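Local coordinates for protein salt-tolerant glutaminase (Micrococcus luteus, PDB 3AGD) that probably catalyses the hydrolysis of L-glutamine to L-glutamate and ammonium, at residues 267-272 with 304-309; 247-252 with 294-299. All coordinates share one frame; numbering follows the deposited sequence.

Contact 1 (267-272 with 304-309) and contact 2 (247-252 with 294-299) lie with their centres about 12 Å apart, in the glutaminase part of the chain. Their segments alternate in sequence: helix 249-252 comes first, then the end of strand 264-269 in the five-stranded antiparallel sheet, then helix 289-301, then the loop that follows it. They also touch directly. Leu304 N lies 2.9 Å from Ser299 O, a probable hydrogen bond, and the Met307 and Leu250 side chains pack together. Helix 249-252 therefore contacts both helix 289-301 and the loop that follows it, and both contacts border the second subunit.

Contact 1 (267-272 with 304-309); sequences GALPGR and LHLMDG
The Arg272 guanidinium has His305 O in plane at its edge, together with Pro270 O of its own segment, while Leu269 CD2, also of that segment, lies over the centre of one face, 3.8 Å above the plane. Arg272 thereby joins the turn after strand 264-269 to the loop after helix 289-301. Arg272 NH2 donates to His305 O at 2.9 Å with a nearly straight N-H...O angle of 166°. It comes from above the carbonyl plane, and Asp308 N reaches the same oxygen from the opposite face, closing the type I turn from His305 to Asp308. Asp308 meets Arg272 tip to tip, the carboxylate and guanidinium planes 61° apart. Arg272 NH1 and Asp308 OD1 form a salt bridge whose exact geometry is doubtful, because NH1 is modelled too close to its neighbour. The His305 side chain leaves the backbone away from 267-272; its ND1 accepts from Met307 N, in the ring plane and 2.9 Å off, and its NE2 is bonded to Ala251 O. Leu269 splits its branches: CD2 rests 3.7 Å from Leu304 CB, and CD1 lies against the backbone of Leu306. Leu306 CD1 in turn meets Pro270 CD at 3.7 Å. In this buried setting the nearby Asp308 carboxylate would probably offset the arginine charge, and the His305 carbonyl oxygen, which accepts from both Arg272 NH2 and Asp308 N, adds a second polar grip.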
ATOM      1  N   GLY A 267     -11.152   2.531  -9.819  1.00 16.21           N
ATOM      2  CA  GLY A 267     -10.390   1.986  -8.713  1.00 16.57           C
ATOM      3  C   GLY A 267      -9.009   1.585  -9.195  1.00 19.88           C
ATOM      4  O   GLY A 267      -8.849   1.147 -10.336  1.00 19.01           O
ATOM      5  N   ALA A 268      -8.009   1.741  -8.336  1.00 17.86           N
ATOM      6  CA  ALA A 268      -6.645   1.382  -8.692  1.00 19.60           C
ATOM      7  C   ALA A 268      -5.899   0.937  -7.442  1.00 20.57           C
ATOM      8  O   ALA A 268      -5.462   1.762  -6.640  1.00 18.47           O
ATOM      9  CB  ALA A 268      -5.941   2.567  -9.337  1.00 19.09           C
ATOM     10  N   LEU A 269      -5.769  -0.377  -7.283  1.00 19.91           N
ATOM     11  CA  LEU A 269      -5.089  -0.963  -6.134  1.00 15.47           C
ATOM     12  C   LEU A 269      -3.697  -1.411  -6.573  1.00 18.86           C
ATOM     13  O   LEU A 269      -3.544  -2.423  -7.264  1.00 21.13           O
ATOM     14  CB  LEU A 269      -5.897  -2.152  -5.608  1.00 13.44           C
ATOM     15  CG  LEU A 269      -5.324  -2.852  -4.372  1.00 18.51           C
ATOM     16  CD1 LEU A 269      -5.175  -1.838  -3.246  1.00 20.04           C
ATOM     17  CD2 LEU A 269      -6.229  -3.999  -3.950  1.00 12.66           C
ATOM     18  N   PRO A 270      -2.661  -0.664  -6.166  1.00 18.42           N
ATOM     19  CA  PRO A 270      -1.273  -0.966  -6.521  1.00 17.52           C
ATOM     20  C   PRO A 270      -0.856  -2.427  -6.508  1.00 18.45           C
ATOM     21  O   PRO A 270      -1.045  -3.137  -5.521  1.00 16.66           O
ATOM     22  CB  PRO A 270      -0.476  -0.128  -5.526  1.00 18.30           C
ATOM     23  CG  PRO A 270      -1.340   1.087  -5.381  1.00 17.78           C
ATOM     24  CD  PRO A 270      -2.722   0.478  -5.235  1.00 16.13           C
ATOM     25  N   GLY A 271      -0.273  -2.858  -7.623  1.00 17.28           N
ATOM     26  CA  GLY A 271       0.210  -4.219  -7.736  1.00 17.76           C
ATOM     27  C   GLY A 271      -0.830  -5.305  -7.910  1.00 19.56           C
ATOM     28  O   GLY A 271      -0.472  -6.471  -8.075  1.00 18.33           O
ATOM     29  N   ARG A 272      -2.113  -4.961  -7.890  1.00 19.45           N
ATOM     30  CA  ARG A 272      -3.097  -6.016  -8.050  1.00 20.51           C
ATOM     31  C   ARG A 272      -4.258  -5.845  -9.007  1.00 20.04           C
ATOM     32  O   ARG A 272      -4.569  -6.779  -9.739  1.00 20.81           O
ATOM     33  CB  ARG A 272      -3.601  -6.439  -6.676  1.00 25.64           C
ATOM     34  CG  ARG A 272      -2.541  -7.257  -5.958  1.00 32.82           C
ATOM     35  CD  ARG A 272      -2.780  -7.306  -4.497  1.00 35.95           C
ATOM     36  NE  ARG A 272      -2.627  -6.000  -3.871  1.00 30.34           N
ATOM     37  CZ  ARG A 272      -3.068  -5.746  -2.648  1.00 28.07           C
ATOM     38  NH1 ARG A 272      -3.674  -6.715  -1.975  1.00 23.68           N
ATOM     39  NH2 ARG A 272      -2.906  -4.548  -2.100  1.00 25.58           N
ATOM     40  N   LEU A 304      -9.085  -7.520  -0.295  1.00 18.93           N
ATOM     41  CA  LEU A 304      -8.163  -6.625  -0.972  1.00 19.15           C
ATOM     42  C   LEU A 304      -8.039  -5.357  -0.128  1.00 22.09           C
ATOM     43  O   LEU A 304      -9.022  -4.882   0.444  1.00 24.95           O
ATOM     44  CB  LEU A 304      -8.691  -6.285  -2.369  1.00 15.51           C
ATOM     45  CG  LEU A 304      -8.629  -7.426  -3.389  1.00 19.81           C
ATOM     46  CD1 LEU A 304      -9.365  -7.047  -4.661  1.00 22.13           C
ATOM     47  CD2 LEU A 304      -7.171  -7.736  -3.700  1.00 25.60           C
ATOM     48  N   HIS A 305      -6.833  -4.813  -0.044  1.00 17.52           N
ATOM     49  CA  HIS A 305      -6.614  -3.619   0.746  1.00 17.34           C
ATOM     50  C   HIS A 305      -5.212  -3.092   0.505  1.00 20.00           C
ATOM     51  O   HIS A 305      -4.266  -3.861   0.377  1.00 20.28           O
ATOM     52  CB  HIS A 305      -6.796  -3.939   2.231  1.00 19.04           C
ATOM     53  CG  HIS A 305      -6.996  -2.729   3.088  1.00 18.78           C
ATOM     54  ND1 HIS A 305      -6.009  -1.793   3.296  1.00 15.33           N
ATOM     55  CD2 HIS A 305      -8.085  -2.288   3.765  1.00 17.66           C
ATOM     56  CE1 HIS A 305      -6.479  -0.824   4.062  1.00 16.79           C
ATOM     57  NE2 HIS A 305      -7.737  -1.099   4.361  1.00 15.36           N
ATOM     58  N   LEU A 306      -5.093  -1.774   0.452  1.00 20.50           N
ATOM     59  CA  LEU A 306      -3.816  -1.117   0.223  1.00 20.39           C
ATOM     60  C   LEU A 306      -2.762  -1.501   1.261  1.00 17.97           C
ATOM     61  O   LEU A 306      -1.567  -1.415   0.995  1.00 17.10           O
ATOM     62  CB  LEU A 306      -4.016   0.402   0.248  1.00 21.75           C
ATOM     63  CG  LEU A 306      -2.810   1.269  -0.108  1.00 24.96           C
ATOM     64  CD1 LEU A 306      -2.440   1.050  -1.570  1.00 23.94           C
ATOM     65  CD2 LEU A 306      -3.141   2.733   0.139  1.00 26.34           C
ATOM     66  N   MET A 307      -3.206  -1.934   2.437  1.00 18.63           N
ATOM     67  CA  MET A 307      -2.293  -2.284   3.520  1.00 21.35           C
ATOM     68  C   MET A 307      -1.840  -3.739   3.636  1.00 24.88           C
ATOM     69  O   MET A 307      -1.152  -4.088   4.598  1.00 25.95           O
ATOM     70  CB  MET A 307      -2.901  -1.863   4.865  1.00 22.86           C
ATOM     71  CG  MET A 307      -3.268  -0.393   4.969  1.00 24.48           C
ATOM     72  SD  MET A 307      -1.857   0.691   4.736  1.00 29.12           S
ATOM     73  CE  MET A 307      -2.646   2.157   4.129  1.00 25.53           C
ATOM     74  N   ASP A 308      -2.206  -4.609   2.703  1.00 28.28           N
ATOM     75  CA  ASP A 308      -1.743  -5.986   2.862  1.00 35.04           C
ATOM     76  C   ASP A 308      -0.313  -6.181   2.397  1.00 34.55           C
ATOM     77  O   ASP A 308       0.166  -5.489   1.496  1.00 33.95           O
ATOM     78  CB  ASP A 308      -2.675  -6.976   2.171  1.00 38.19           C
ATOM     79  CG  ASP A 308      -3.058  -6.550   0.792  1.00 38.96           C
ATOM     80  OD1 ASP A 308      -4.163  -6.937   0.338  1.00 29.53           O
ATOM     81  OD2 ASP A 308      -2.250  -5.835   0.163  1.00 48.63           O
ATOM     82  N   GLY A 309       0.375  -7.119   3.039  1.00 38.76           N
ATOM     83  CA  GLY A 309       1.764  -7.382   2.711  1.00 43.85           C
ATOM     84  C   GLY A 309       1.984  -8.389   1.603  1.00 46.19           C
ATOM     85  O   GLY A 309       2.770  -9.321   1.753  1.00 46.86           O
TER

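Contact 2 (247-252 with 294-299); sequences GQWLAD and ACRRLS
A helix-to-helix contact, carried mainly by Trp249 and Arg296, places the single-turn helix 249-252 beside helix 289-301, which packs on the antiparallel sheet of the beta-lactamase-like glutaminase fold. No direct hydrogen bond crosses it; the joining is done by the indole edge against Cys295 and Arg296, two well-bonded water bridges and a third with one weak arm. The Trp249 indole presents its six-membered edge: CZ2 lies 3.9 Å from Cys295 CB, and CZ3 stands over the centre of the Arg296 guanidinium face, 3.8 Å above its plane. Ring and guanidinium planes are 64° apart, so this is an edge of the indole on the face of the guanidinium and not a parallel stack. Arg296 spans the gap with its chain extended from CG to NE, and its NH2 also makes a weak hydrogen bond to Ala246 O. Trp249 NE1 is held by Ile255 O, and the Trp249 side chain is about 8 Å from that of Tyr243, a predicted substrate-binding residue. Gln248 caps helix 249-252, its OE1 accepting from Ala251 N, while Gln248 N bonds Asp252 OD2 from above the carboxylate plane. That carboxylate faces Arg296 through one water, which donates to OD2 and accepts from NH1. Ser299 OG is hydrogen-bonded to Val253 O and Leu304 O, and a further water donates to both Asp252 O, at 2.7 Å, and Ser299 OG, at 2.6 Å.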
ATOM      1  N   GLY A 247     -18.081   6.645   6.532  1.00 23.53           N
ATOM      2  CA  GLY A 247     -16.954   6.012   7.202  1.00 23.09           C
ATOM      3  C   GLY A 247     -15.646   6.649   6.763  1.00 22.82           C
ATOM      4  O   GLY A 247     -15.588   7.855   6.541  1.00 22.91           O
ATOM      5  N   GLN A 248     -14.592   5.849   6.641  1.00 20.87           N
ATOM      6  CA  GLN A 248     -13.297   6.360   6.196  1.00 18.03           C
ATOM      7  C   GLN A 248     -12.813   5.336   5.178  1.00 19.37           C
ATOM      8  O   GLN A 248     -12.419   4.229   5.539  1.00 17.30           O
ATOM      9  CB  GLN A 248     -12.332   6.460   7.375  1.00 17.51           C
ATOM     10  CG  GLN A 248     -11.275   7.553   7.247  1.00 23.72           C
ATOM     11  CD  GLN A 248     -10.019   7.093   6.545  1.00 29.34           C
ATOM     12  OE1 GLN A 248      -9.629   5.929   6.645  1.00 31.24           O
ATOM     13  NE2 GLN A 248      -9.362   8.011   5.847  1.00 30.27           N
ATOM     14  N   TRP A 249     -12.852   5.726   3.906  1.00 19.49           N
ATOM     15  CA  TRP A 249     -12.499   4.863   2.785  1.00 19.76           C
ATOM     16  C   TRP A 249     -11.206   4.057   2.862  1.00 19.17           C
ATOM     17  O   TRP A 249     -11.226   2.845   2.668  1.00 21.48           O
ATOM     18  CB  TRP A 249     -12.522   5.679   1.489  1.00 17.98           C
ATOM     19  CG  TRP A 249     -12.609   4.825   0.267  1.00 20.12           C
ATOM     20  CD1 TRP A 249     -11.578   4.428  -0.540  1.00 17.28           C
ATOM     21  CD2 TRP A 249     -13.798   4.249  -0.286  1.00 19.60           C
ATOM     22  NE1 TRP A 249     -12.057   3.643  -1.564  1.00 17.82           N
ATOM     23  CE2 TRP A 249     -13.414   3.519  -1.432  1.00 17.83           C
ATOM     24  CE3 TRP A 249     -15.153   4.281   0.076  1.00 19.86           C
ATOM     25  CZ2 TRP A 249     -14.338   2.825  -2.221  1.00 18.68           C
ATOM     26  CZ3 TRP A 249     -16.071   3.589  -0.711  1.00 19.48           C
ATOM     27  CH2 TRP A 249     -15.658   2.872  -1.846  1.00 17.62           C
ATOM     28  N   LEU A 250     -10.085   4.713   3.130  1.00 18.58           N
ATOM     29  CA  LEU A 250      -8.817   4.001   3.211  1.00 19.90           C
ATOM     30  C   LEU A 250      -8.888   2.863   4.229  1.00 18.91           C
ATOM     31  O   LEU A 250      -8.513   1.730   3.927  1.00 20.48           O
ATOM     32  CB  LEU A 250      -7.686   4.977   3.561  1.00 20.81           C
ATOM     33  CG  LEU A 250      -6.236   4.494   3.720  1.00 25.55           C
ATOM     34  CD1 LEU A 250      -5.998   4.074   5.145  1.00 32.10           C
ATOM     35  CD2 LEU A 250      -5.934   3.348   2.755  1.00 23.04           C
ATOM     36  N   ALA A 251      -9.393   3.150   5.423  1.00 13.69           N
ATOM     37  CA  ALA A 251      -9.486   2.127   6.467  1.00 16.13           C
ATOM     38  C   ALA A 251     -10.509   1.032   6.180  1.00 17.82           C
ATOM     39  O   ALA A 251     -10.201  -0.156   6.299  1.00 19.12           O
ATOM     40  CB  ALA A 251      -9.799   2.777   7.818  1.00 14.59           C
ATOM     41  N   ASP A 252     -11.724   1.426   5.807  1.00 16.72           N
ATOM     42  CA  ASP A 252     -12.780   0.453   5.544  1.00 17.16           C
ATOM     43  C   ASP A 252     -12.641  -0.346   4.251  1.00 15.94           C
ATOM     44  O   ASP A 252     -12.905  -1.546   4.232  1.00 16.75           O
ATOM     45  CB  ASP A 252     -14.157   1.133   5.530  1.00 17.52           C
ATOM     46  CG  ASP A 252     -14.436   1.935   6.785  1.00 19.29           C
ATOM     47  OD1 ASP A 252     -13.954   1.557   7.872  1.00 18.99           O
ATOM     48  OD2 ASP A 252     -15.157   2.946   6.683  1.00 24.14           O
ATOM     49  N   ALA A 294     -20.187  -1.833  -4.649  1.00 19.24           N
ATOM     50  CA  ALA A 294     -19.466  -2.912  -5.313  1.00 18.87           C
ATOM     51  C   ALA A 294     -17.993  -2.897  -4.895  1.00 17.93           C
ATOM     52  O   ALA A 294     -17.379  -3.951  -4.732  1.00 17.90           O
ATOM     53  CB  ALA A 294     -19.588  -2.774  -6.833  1.00 19.23           C
ATOM     54  N   CYS A 295     -17.424  -1.705  -4.722  1.00 15.74           N
ATOM     55  CA  CYS A 295     -16.027  -1.602  -4.305  1.00 16.24           C
ATOM     56  C   CYS A 295     -15.849  -2.121  -2.873  1.00 17.40           C
ATOM     57  O   CYS A 295     -14.839  -2.757  -2.558  1.00 18.31           O
ATOM     58  CB  CYS A 295     -15.540  -0.152  -4.412  1.00 17.51           C
ATOM     59  SG  CYS A 295     -15.305   0.422  -6.123  1.00 21.06           S
ATOM     60  N   ARG A 296     -16.831  -1.856  -2.010  1.00 16.74           N
ATOM     61  CA  ARG A 296     -16.773  -2.329  -0.628  1.00 18.97           C
ATOM     62  C   ARG A 296     -16.817  -3.857  -0.621  1.00 20.29           C
ATOM     63  O   ARG A 296     -16.096  -4.501   0.138  1.00 19.72           O
ATOM     64  CB  ARG A 296     -17.949  -1.776   0.187  1.00 19.99           C
ATOM     65  CG  ARG A 296     -17.912  -0.262   0.411  1.00 20.26           C
ATOM     66  CD  ARG A 296     -19.092   0.185   1.264  1.00 24.20           C
ATOM     67  NE  ARG A 296     -19.225   1.639   1.354  1.00 26.98           N
ATOM     68  CZ  ARG A 296     -18.455   2.432   2.097  1.00 22.66           C
ATOM     69  NH1 ARG A 296     -17.473   1.929   2.833  1.00 18.49           N
ATOM     70  NH2 ARG A 296     -18.682   3.738   2.111  1.00 21.75           N
ATOM     71  N   ARG A 297     -17.658  -4.435  -1.477  1.00 18.48           N
ATOM     72  CA  ARG A 297     -17.770  -5.887  -1.563  1.00 20.05           C
ATOM     73  C   ARG A 297     -16.514  -6.521  -2.166  1.00 23.00           C
ATOM     74  O   ARG A 297     -16.096  -7.595  -1.739  1.00 24.72           O
ATOM     75  CB  ARG A 297     -19.004  -6.283  -2.385  1.00 17.48           C
ATOM     76  CG  ARG A 297     -20.318  -6.225  -1.610  1.00 19.33           C
ATOM     77  CD  ARG A 297     -20.380  -7.322  -0.541  1.00 26.34           C
ATOM     78  NE  ARG A 297     -20.532  -8.666  -1.106  1.00 28.58           N
ATOM     79  CZ  ARG A 297     -21.691  -9.193  -1.496  1.00 29.85           C
ATOM     80  NH1 ARG A 297     -22.814  -8.494  -1.383  1.00 28.05           N
ATOM     81  NH2 ARG A 297     -21.731 -10.419  -2.004  1.00 30.04           N
ATOM     82  N   LEU A 298     -15.914  -5.869  -3.158  1.00 22.28           N
ATOM     83  CA  LEU A 298     -14.701  -6.407  -3.769  1.00 22.06           C
ATOM     84  C   LEU A 298     -13.597  -6.469  -2.719  1.00 22.28           C
ATOM     85  O   LEU A 298     -12.857  -7.447  -2.635  1.00 19.95           O
ATOM     86  CB  LEU A 298     -14.248  -5.531  -4.938  1.00 20.07           C
ATOM     87  CG  LEU A 298     -15.060  -5.602  -6.232  1.00 20.60           C
ATOM     88  CD1 LEU A 298     -14.512  -4.598  -7.234  1.00 21.07           C
ATOM     89  CD2 LEU A 298     -14.990  -7.007  -6.802  1.00 20.45           C
ATOM     90  N   SER A 299     -13.498  -5.414  -1.918  1.00 23.77           N
ATOM     91  CA  SER A 299     -12.496  -5.340  -0.863  1.00 20.67           C
ATOM     92  C   SER A 299     -12.717  -6.428   0.191  1.00 19.97           C
ATOM     93  O   SER A 299     -11.770  -7.109   0.600  1.00 15.83           O
ATOM     94  CB  SER A 299     -12.534  -3.961  -0.195  1.00 19.62           C
ATOM     95  OG  SER A 299     -11.807  -3.967   1.025  1.00 21.91           O
TER
HETATM   96  O   HOH W   1     -15.541   3.908   4.126  1.00 19.89           O
HETATM   97  O   HOH W   2     -15.375  -3.227   2.475  1.00 24.12           O
HETATM   98  O   HOH W   3     -12.875  -4.068   3.380  1.00 36.15           O